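Local coordinates for protein transmembrane oligosaccharyl transferase (Archaeoglobus fulgidus, PDB 3WAJ) that is an archaeal oligosaccharyl transferase of the AglB/STT3 family, a membrane protein with a many-helix GT-C region, a bound zinc ion and a globular C-terminal part, at residues V609-M614 and S768-I773; F142-V147 and V434-S439; V239-K244 and R403-M408. All coordinates share one frame; numbering follows the deposited sequence.

Contact 1 (V609-M614 and S768-I773)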
loop_
_atom_site.group_PDB
_atom_site.type_symbol
_atom_site.label_atom_id
_atom_site.label_comp_id
_atom_site.label_asym_id
_atom_site.label_seq_id
_atom_site.Cartn_x
_atom_site.Cartn_y
_atom_site.Cartn_z
ATOM N N VAL A 609 15.780 9.815 -4.491
ATOM C CA VAL A 609 16.092 8.538 -3.855
ATOM C C VAL A 609 15.707 7.395 -4.792
ATOM O O VAL A 609 14.542 7.275 -5.210
ATOM C CB VAL A 609 15.368 8.355 -2.513
ATOM C CG1 VAL A 609 15.789 7.030 -1.872
ATOM C CG2 VAL A 609 15.638 9.538 -1.564
ATOM N N SER A 610 16.686 6.555 -5.130
ATOM C CA SER A 610 16.469 5.488 -6.099
ATOM C C SER A 610 16.925 4.160 -5.534
ATOM O O SER A 610 17.977 4.071 -4.876
ATOM C CB SER A 610 17.217 5.804 -7.405
ATOM O OG SER A 610 17.331 4.667 -8.246
ATOM N N ASP A 611 16.146 3.112 -5.787
ATOM C CA ASP A 611 16.532 1.804 -5.267
ATOM C C ASP A 611 16.658 0.732 -6.347
ATOM O O ASP A 611 16.368 0.979 -7.515
ATOM C CB ASP A 611 15.663 1.358 -4.076
ATOM C CG ASP A 611 14.363 0.700 -4.485
ATOM O OD1 ASP A 611 13.899 0.850 -5.650
ATOM O OD2 ASP A 611 13.783 0.039 -3.597
ATOM N N ILE A 612 17.115 -0.451 -5.961
ATOM C CA ILE A 612 17.452 -1.440 -6.962
ATOM C C ILE A 612 16.185 -1.973 -7.611
ATOM O O ILE A 612 16.214 -2.510 -8.720
ATOM C CB ILE A 612 18.308 -2.563 -6.367
ATOM C CG1 ILE A 612 18.889 -3.432 -7.495
ATOM C CG2 ILE A 612 17.484 -3.392 -5.364
ATOM C CD1 ILE A 612 19.861 -4.481 -7.025
ATOM N N GLU A 613 15.064 -1.799 -6.925
ATOM C CA GLU A 613 13.790 -2.285 -7.438
ATOM C C GLU A 613 13.291 -1.376 -8.558
ATOM O O GLU A 613 12.841 -1.848 -9.605
ATOM C CB GLU A 613 12.770 -2.409 -6.299
ATOM C CG GLU A 613 13.099 -3.539 -5.326
ATOM C CD GLU A 613 12.016 -3.785 -4.287
ATOM O OE1 GLU A 613 12.046 -4.855 -3.636
ATOM O OE2 GLU A 613 11.143 -2.907 -4.114
ATOM N N MET A 614 13.368 -0.074 -8.309
ATOM C CA MET A 614 13.171 0.943 -9.334
ATOM C C MET A 614 14.038 0.698 -10.567
ATOM O O MET A 614 13.589 0.860 -11.702
ATOM C CB MET A 614 13.470 2.319 -8.738
ATOM C CG MET A 614 12.393 2.774 -7.741
ATOM S SD MET A 614 12.840 4.226 -6.775
ATOM C CE MET A 614 13.176 5.393 -8.125
ATOM N N SER A 768 26.080 -2.748 -6.379
ATOM C CA SER A 768 26.121 -1.402 -5.810
ATOM C C SER A 768 25.071 -1.338 -4.707
ATOM O O SER A 768 24.347 -2.321 -4.461
ATOM C CB SER A 768 25.811 -0.369 -6.883
ATOM O OG SER A 768 24.426 -0.423 -7.231
ATOM N N GLY A 769 24.971 -0.188 -4.048
ATOM C CA GLY A 769 24.044 -0.056 -2.936
ATOM C C GLY A 769 22.593 -0.243 -3.358
ATOM O O GLY A 769 22.155 0.254 -4.422
ATOM N N TYR A 770 21.845 -0.948 -2.511
ATOM C CA TYR A 770 20.403 -1.146 -2.696
ATOM C C TYR A 770 19.684 0.201 -2.837
ATOM O O TYR A 770 18.844 0.381 -3.725
ATOM C CB TYR A 770 19.840 -1.900 -1.490
ATOM C CG TYR A 770 18.474 -2.524 -1.687
ATOM C CD1 TYR A 770 18.325 -3.902 -1.718
ATOM C CD2 TYR A 770 17.321 -1.741 -1.799
ATOM C CE1 TYR A 770 17.075 -4.487 -1.868
ATOM C CE2 TYR A 770 16.069 -2.324 -1.958
ATOM C CZ TYR A 770 15.960 -3.696 -1.997
ATOM O OH TYR A 770 14.740 -4.293 -2.159
ATOM N N VAL A 771 20.014 1.135 -1.949
ATOM C CA VAL A 771 19.407 2.463 -1.970
ATOM C C VAL A 771 20.472 3.511 -2.242
ATOM O O VAL A 771 21.540 3.475 -1.639
ATOM C CB VAL A 771 18.713 2.789 -0.637
ATOM C CG1 VAL A 771 18.007 4.145 -0.728
ATOM C CG2 VAL A 771 17.715 1.709 -0.281
ATOM N N LYS A 772 20.184 4.433 -3.158
ATOM C CA LYS A 772 21.098 5.535 -3.465
ATOM C C LYS A 772 20.381 6.877 -3.366
ATOM O O LYS A 772 19.231 6.999 -3.774
ATOM C CB LYS A 772 21.725 5.362 -4.853
ATOM C CG LYS A 772 22.669 4.186 -4.948
ATOM C CD LYS A 772 23.069 3.966 -6.394
ATOM C CE LYS A 772 23.601 2.565 -6.612
ATOM N NZ LYS A 772 24.280 2.488 -7.922
ATOM N N ILE A 773 21.067 7.873 -2.818
ATOM C CA ILE A 773 20.515 9.215 -2.707
ATOM C C ILE A 773 21.338 10.202 -3.534
ATOM O O ILE A 773 22.564 10.245 -3.444
ATOM C CB ILE A 773 20.496 9.674 -1.246
ATOM C CG1 ILE A 773 19.662 8.713 -0.410
ATOM C CG2 ILE A 773 19.948 11.086 -1.107
ATOM C CD1 ILE A 773 19.703 9.027 1.082
#
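Ile612 and Tyr770 meet at the end of an antiparallel strand pair, where strand 605-611 ends and strand 771-776 begins in the mixed sheet of the C-terminal part. Ile612 crosses the tyrosine at about a right angle. Its CG2 stands over the Tyr770 ring centre, 3.5 Å from the centroid and 6° off the normal, a CH-pi contact. Asp611 runs alongside the tyrosine and points the same way. Its OD2 lies at the ring edge, 3.7 Å from Tyr770 CE2, with the carboxylate turned 70° from the ring; Trp503 NE1 also donates to OD2. Glu613 approaches the ring obliquely. Its OE1 lies 3.1 Å from Tyr770 OH, while OE2 makes a salt bridge with Lys618. Ser610 and Lys772 form the hydrogen-bonded pair, with two nearly straight bonds: Ser610 N to Lys772 O, 2.9 Å, and Lys772 N to Ser610 O, 2.8 Å. Val609 CG1 touches Val771 CG1 at 3.8 Å on the face packed by helix 501-513. Asp611 also forms a capping box with Met614 at the start of helix 612-615. Asp611 CG lies between its backbone N and carbonyl carbon (chi1 84°), and OD1 accepts from Met614 N at 2.9 Å.

Contact 2 (F142-V147 and V434-S439)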
loop_
_atom_site.group_PDB
_atom_site.type_symbol
_atom_site.label_atom_id
_atom_site.label_comp_id
_atom_site.label_asym_id
_atom_site.label_seq_id
_atom_site.Cartn_x
_atom_site.Cartn_y
_atom_site.Cartn_z
ATOM N N PHE A 142 -13.153 -19.785 16.992
ATOM C CA PHE A 142 -11.918 -20.545 16.817
ATOM C C PHE A 142 -11.413 -20.444 15.381
ATOM O O PHE A 142 -10.210 -20.392 15.137
ATOM C CB PHE A 142 -12.121 -22.016 17.211
ATOM C CG PHE A 142 -10.891 -22.873 17.033
ATOM C CD1 PHE A 142 -10.049 -23.133 18.104
ATOM C CD2 PHE A 142 -10.586 -23.429 15.797
ATOM C CE1 PHE A 142 -8.917 -23.921 17.941
ATOM C CE2 PHE A 142 -9.460 -24.203 15.628
ATOM C CZ PHE A 142 -8.624 -24.457 16.701
ATOM N N LEU A 143 -12.337 -20.436 14.431
ATOM C CA LEU A 143 -11.971 -20.405 13.021
ATOM C C LEU A 143 -11.418 -19.053 12.583
ATOM O O LEU A 143 -10.476 -18.992 11.787
ATOM C CB LEU A 143 -13.157 -20.819 12.150
ATOM C CG LEU A 143 -13.485 -22.309 12.242
ATOM C CD1 LEU A 143 -14.616 -22.656 11.306
ATOM C CD2 LEU A 143 -12.248 -23.130 11.915
ATOM N N ILE A 144 -11.986 -17.972 13.110
ATOM C CA ILE A 144 -11.513 -16.632 12.757
ATOM C C ILE A 144 -10.137 -16.391 13.371
ATOM O O ILE A 144 -9.338 -15.615 12.845
ATOM C CB ILE A 144 -12.522 -15.528 13.182
ATOM C CG1 ILE A 144 -12.239 -14.206 12.447
ATOM C CG2 ILE A 144 -12.556 -15.353 14.708
ATOM C CD1 ILE A 144 -12.430 -14.284 10.935
ATOM N N ALA A 145 -9.855 -17.087 14.470
ATOM C CA ALA A 145 -8.567 -16.965 15.141
ATOM C C ALA A 145 -7.425 -17.586 14.329
ATOM O O ALA A 145 -6.257 -17.314 14.591
ATOM C CB ALA A 145 -8.629 -17.571 16.540
ATOM N N ILE A 146 -7.762 -18.411 13.341
ATOM C CA ILE A 146 -6.738 -19.103 12.554
ATOM C C ILE A 146 -6.840 -18.941 11.034
ATOM O O ILE A 146 -5.999 -19.452 10.311
ATOM C CB ILE A 146 -6.694 -20.622 12.875
ATOM C CG1 ILE A 146 -8.100 -21.226 12.828
ATOM C CG2 ILE A 146 -6.099 -20.862 14.238
ATOM C CD1 ILE A 146 -8.192 -22.501 12.040
ATOM N N VAL A 147 -7.867 -18.262 10.536
ATOM C CA VAL A 147 -7.981 -18.090 9.083
ATOM C C VAL A 147 -6.696 -17.377 8.618
ATOM O O VAL A 147 -6.146 -16.544 9.347
ATOM C CB VAL A 147 -9.375 -17.545 8.673
ATOM C CG1 VAL A 147 -9.739 -16.308 9.492
ATOM C CG2 VAL A 147 -9.428 -17.253 7.182
ATOM N N VAL A 434 -16.787 -14.240 6.753
ATOM C CA VAL A 434 -17.788 -15.041 6.055
ATOM C C VAL A 434 -17.418 -16.511 6.080
ATOM O O VAL A 434 -18.230 -17.355 6.457
ATOM C CB VAL A 434 -17.974 -14.632 4.582
ATOM C CG1 VAL A 434 -18.922 -15.614 3.888
ATOM C CG2 VAL A 434 -18.499 -13.224 4.466
ATOM N N SER A 435 -16.188 -16.814 5.679
ATOM C CA SER A 435 -15.746 -18.205 5.601
ATOM C C SER A 435 -15.657 -18.860 6.982
ATOM O O SER A 435 -15.727 -20.086 7.093
ATOM C CB SER A 435 -14.410 -18.315 4.874
ATOM O OG SER A 435 -13.340 -18.168 5.782
ATOM N N ALA A 436 -15.524 -18.047 8.031
ATOM C CA ALA A 436 -15.459 -18.569 9.404
ATOM C C ALA A 436 -16.836 -18.892 10.024
ATOM O O ALA A 436 -16.958 -19.810 10.842
ATOM C CB ALA A 436 -14.692 -17.612 10.294
ATOM N N VAL A 437 -17.854 -18.116 9.649
ATOM C CA VAL A 437 -19.211 -18.300 10.163
ATOM C C VAL A 437 -19.899 -19.474 9.487
ATOM O O VAL A 437 -20.507 -20.309 10.159
ATOM C CB VAL A 437 -20.059 -17.034 9.964
ATOM C CG1 VAL A 437 -21.501 -17.274 10.373
ATOM C CG2 VAL A 437 -19.476 -15.876 10.745
ATOM N N TYR A 438 -19.789 -19.537 8.158
ATOM C CA TYR A 438 -20.406 -20.606 7.363
ATOM C C TYR A 438 -19.612 -21.925 7.399
ATOM O O TYR A 438 -19.996 -22.913 6.774
ATOM C CB TYR A 438 -20.660 -20.133 5.924
ATOM C CG TYR A 438 -21.820 -19.166 5.795
ATOM C CD1 TYR A 438 -23.063 -19.460 6.351
ATOM C CD2 TYR A 438 -21.673 -17.951 5.133
ATOM C CE1 TYR A 438 -24.132 -18.574 6.243
ATOM C CE2 TYR A 438 -22.737 -17.061 5.022
ATOM C CZ TYR A 438 -23.959 -17.381 5.580
ATOM O OH TYR A 438 -25.013 -16.510 5.471
ATOM N N SER A 439 -18.503 -21.932 8.132
ATOM C CA SER A 439 -17.787 -23.171 8.410
ATOM C C SER A 439 -18.167 -23.662 9.799
ATOM O O SER A 439 -18.372 -24.859 10.012
ATOM C CB SER A 439 -16.274 -22.977 8.302
ATOM O OG SER A 439 -15.866 -22.788 6.964
#
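Leu143 and Ala436 bring the C-terminal part of helix 134-144 against the middle of helix 429-446, with their CA atoms 5.3 Å apart. Both side chains point across the gap, and Leu143 CB meets Ala436 CB at 4.0 Å. The small alanine allows this close approach of the two backbones. Leu143 CG is anti to the carbonyl carbon (chi1 -72°). The bond from CB to CG runs roughly along the partner helix, and CD1 then turns in toward it. Leu143 CD1 lies 3.7 Å from Ala436 O. Leu143 CD1 is also 3.4 Å from Ser439 CB, a tight contact. Ile144 comes in beside Leu143. Ile144 CD1 touches Ala436 CB at 4.1 Å, so the one methyl of Ala436 sits against two larger aliphatic side chains. Ala436 CB is also 3.9 Å from Ile144 N.

Both segments belong to the membrane-embedded helix bundle of this GT-C family protein. Helix 474-491 adds to the packing, with Ile482 against Leu143. On another side of helix 429-446, Val437 and Tyr438 pack on Leu410 of helix 405-420. Ile121 and Val124 of helix 121-131 touch Ile144.

The serines of this buried interface turn their hydroxyls to their own helix. Ser439 OG donates to Ser435 O at 2.7 Å, meeting the carbonyl nearly end-on. This leaves the CB of Ser439 to face the leucine. Ser435 OG is hydrogen-bonded to Ala432 O, one turn back. Val147 also points toward the partner helix, and Val147 CG2 lies 4.3 Å from Ser435 OG, a loose contact.

Contact 3 (V239-K244 and R403-M408)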
loop_
_atom_site.group_PDB
_atom_site.type_symbol
_atom_site.label_atom_id
_atom_site.label_comp_id
_atom_site.label_asym_id
_atom_site.label_seq_id
_atom_site.Cartn_x
_atom_site.Cartn_y
_atom_site.Cartn_z
ATOM N N VAL A 239 -41.544 -15.200 5.194
ATOM C CA VAL A 239 -40.558 -14.812 6.200
ATOM C C VAL A 239 -41.262 -13.996 7.277
ATOM O O VAL A 239 -41.815 -12.936 6.984
ATOM C CB VAL A 239 -39.397 -13.953 5.612
ATOM C CG1 VAL A 239 -38.591 -13.292 6.741
ATOM C CG2 VAL A 239 -38.476 -14.784 4.736
ATOM N N ASN A 240 -41.247 -14.481 8.515
ATOM C CA ASN A 240 -41.810 -13.715 9.622
ATOM C C ASN A 240 -40.761 -12.781 10.233
ATOM O O ASN A 240 -39.566 -13.091 10.223
ATOM C CB ASN A 240 -42.391 -14.642 10.698
ATOM C CG ASN A 240 -43.446 -15.602 10.152
ATOM O OD1 ASN A 240 -44.118 -15.319 9.152
ATOM N ND2 ASN A 240 -43.594 -16.750 10.815
ATOM N N ALA A 241 -41.215 -11.639 10.746
ATOM C CA ALA A 241 -40.365 -10.685 11.445
ATOM C C ALA A 241 -41.255 -9.607 12.014
ATOM O O ALA A 241 -42.230 -9.217 11.371
ATOM C CB ALA A 241 -39.349 -10.070 10.491
ATOM N N ASP A 242 -40.938 -9.131 13.216
ATOM C CA ASP A 242 -41.663 -7.995 13.784
ATOM C C ASP A 242 -41.198 -6.734 13.035
ATOM O O ASP A 242 -40.374 -5.944 13.526
ATOM C CB ASP A 242 -41.435 -7.908 15.303
ATOM C CG ASP A 242 -42.134 -6.713 15.949
ATOM O OD1 ASP A 242 -42.941 -6.025 15.285
ATOM O OD2 ASP A 242 -41.869 -6.468 17.145
ATOM N N ARG A 243 -41.742 -6.577 11.834
ATOM C CA ARG A 243 -41.327 -5.551 10.899
ATOM C C ARG A 243 -41.409 -4.135 11.461
ATOM O O ARG A 243 -40.613 -3.279 11.082
ATOM C CB ARG A 243 -42.151 -5.667 9.618
ATOM C CG ARG A 243 -41.728 -6.804 8.699
ATOM C CD ARG A 243 -42.715 -6.962 7.542
ATOM N NE ARG A 243 -43.323 -8.292 7.555
ATOM C CZ ARG A 243 -44.549 -8.562 7.991
ATOM N NH1 ARG A 243 -45.332 -7.591 8.429
ATOM N NH2 ARG A 243 -44.994 -9.807 7.971
ATOM N N LYS A 244 -42.359 -3.875 12.356
ATOM C CA LYS A 244 -42.429 -2.544 12.969
ATOM C C LYS A 244 -41.227 -2.264 13.878
ATOM O O LYS A 244 -40.634 -1.180 13.822
ATOM C CB LYS A 244 -43.750 -2.304 13.706
ATOM C CG LYS A 244 -44.852 -1.777 12.793
ATOM C CD LYS A 244 -45.965 -1.071 13.554
ATOM C CE LYS A 244 -46.632 -1.988 14.569
ATOM N NZ LYS A 244 -47.492 -1.198 15.503
ATOM N N ARG A 403 -37.371 -20.820 7.046
ATOM C CA ARG A 403 -37.648 -19.396 6.876
ATOM C C ARG A 403 -37.489 -18.232 7.856
ATOM O O ARG A 403 -38.360 -17.368 7.960
ATOM C CB ARG A 403 -39.047 -19.183 6.287
ATOM C CG ARG A 403 -40.187 -19.542 7.226
ATOM C CD ARG A 403 -41.438 -19.929 6.453
ATOM N NE ARG A 403 -41.119 -20.578 5.185
ATOM C CZ ARG A 403 -42.002 -21.231 4.437
ATOM N NH1 ARG A 403 -43.265 -21.325 4.830
ATOM N NH2 ARG A 403 -41.623 -21.792 3.297
ATOM N N SER A 404 -36.364 -18.219 8.565
ATOM C CA SER A 404 -36.038 -17.138 9.487
ATOM C C SER A 404 -35.410 -15.836 9.003
ATOM O O SER A 404 -34.880 -15.775 7.894
ATOM C CB SER A 404 -35.105 -17.842 10.472
ATOM O OG SER A 404 -34.644 -16.947 11.469
ATOM N N PHE A 405 -35.469 -14.792 9.826
ATOM C CA PHE A 405 -34.928 -13.497 9.416
ATOM C C PHE A 405 -33.405 -13.364 9.586
ATOM O O PHE A 405 -32.732 -12.974 8.630
ATOM C CB PHE A 405 -35.652 -12.326 10.094
ATOM C CG PHE A 405 -35.003 -10.986 9.848
ATOM C CD1 PHE A 405 -34.098 -10.459 10.762
ATOM C CD2 PHE A 405 -35.288 -10.260 8.698
ATOM C CE1 PHE A 405 -33.499 -9.230 10.541
ATOM C CE2 PHE A 405 -34.687 -9.027 8.465
ATOM C CZ PHE A 405 -33.792 -8.512 9.389
ATOM N N PRO A 406 -32.863 -13.664 10.792
ATOM C CA PRO A 406 -31.404 -13.542 10.951
ATOM C C PRO A 406 -30.620 -14.349 9.924
ATOM O O PRO A 406 -29.636 -13.835 9.377
ATOM C CB PRO A 406 -31.156 -14.098 12.354
ATOM C CG PRO A 406 -32.395 -13.801 13.087
ATOM C CD PRO A 406 -33.510 -13.995 12.078
ATOM N N GLU A 407 -31.052 -15.580 9.664
ATOM C CA GLU A 407 -30.391 -16.415 8.668
ATOM C C GLU A 407 -30.455 -15.754 7.290
ATOM O O GLU A 407 -29.485 -15.766 6.534
ATOM C CB GLU A 407 -31.018 -17.811 8.639
ATOM C CG GLU A 407 -30.238 -18.832 7.818
ATOM C CD GLU A 407 -30.609 -20.277 8.151
ATOM O OE1 GLU A 407 -31.284 -20.499 9.181
ATOM O OE2 GLU A 407 -30.219 -21.186 7.382
ATOM N N MET A 408 -31.596 -15.159 6.966
ATOM C CA MET A 408 -31.721 -14.471 5.689
ATOM C C MET A 408 -30.770 -13.274 5.616
ATOM O O MET A 408 -30.149 -13.029 4.585
ATOM C CB MET A 408 -33.162 -14.021 5.433
ATOM C CG MET A 408 -33.370 -13.471 4.028
ATOM S SD MET A 408 -34.900 -12.538 3.851
ATOM C CE MET A 408 -34.729 -11.351 5.187
#
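Two connections between helices of the GT-C region touch here, at Val239 and Arg403. One is the loop leading into helix 243-261. The other is the short turn between helices 384-402 and 405-420. Arg403 leaves the first of these two helices with a positive phi of 56°. Arg403 CA lies 5.5 Å from Val239 CA, and Arg403 O is 3.8 Å from the same Val239 CA. Val239 CG2 lies 4.1 Å from Arg403 O. The same oxygen, Arg403 O, is also 4.1 Å from Asn240 N. The CB of Arg403 points toward the loop, and its side chain touches Phe238, just before Val239. Val239 CG2 also meets Met408 SD at 4.3 Å, one turn into helix 405-420, and Met408 packs on Phe231 too.

The next contacts meet Phe405 at its CB. Asn240 O is 4.0 Å from Phe405 CB, and Ala241 CB is 4.3 Å from the same Phe405 CB. The alanine methyl stands obliquely to the phenyl ring. Phe405 CG is anti to the backbone N (chi1 172°), which carries the ring away from the loop and in among helices. There it meets the Tyr181 ring, with planes at about 60°, and touches Phe228 and Ala232 of helix 221-234. Beyond Ala241, Asp242 is both the centre of an inverse gamma turn and the N-cap residue of helix 243-261.

Across the two segments the contact is made by van der Waals touches of Val239, Ala241, Phe405 and Met408, with Arg403 O lying against Val239 and Asn240 O against Phe405. Val239, Phe405 and Met408 are buried, whereas Asn240 and Arg403 are exposed. The two connections thus meet through side-chain carbons, a sulfur and carbonyl oxygens, partly open to solvent.

From the N terminus, the chain first passes 142-147, which opens contact 2, and then 239-244, which opens contact 3. Contact 3 closes at 403-408, and contact 2 closes soon after at 434-439, so the loop of contact 3 lies wholly within that of contact 2. Helices 405-420 and 429-446, which carry the closing segments, are consecutive. Both contacts tie together helices of the membrane region; their centres are 25 Å apart. Contact 1 follows in series, opening at 609-614 and closing at 768-773 within the mixed sheet that includes strands 605-611 and 771-776. Its centre lies 42 Å from that of contact 2 and 60 Å from that of contact 3.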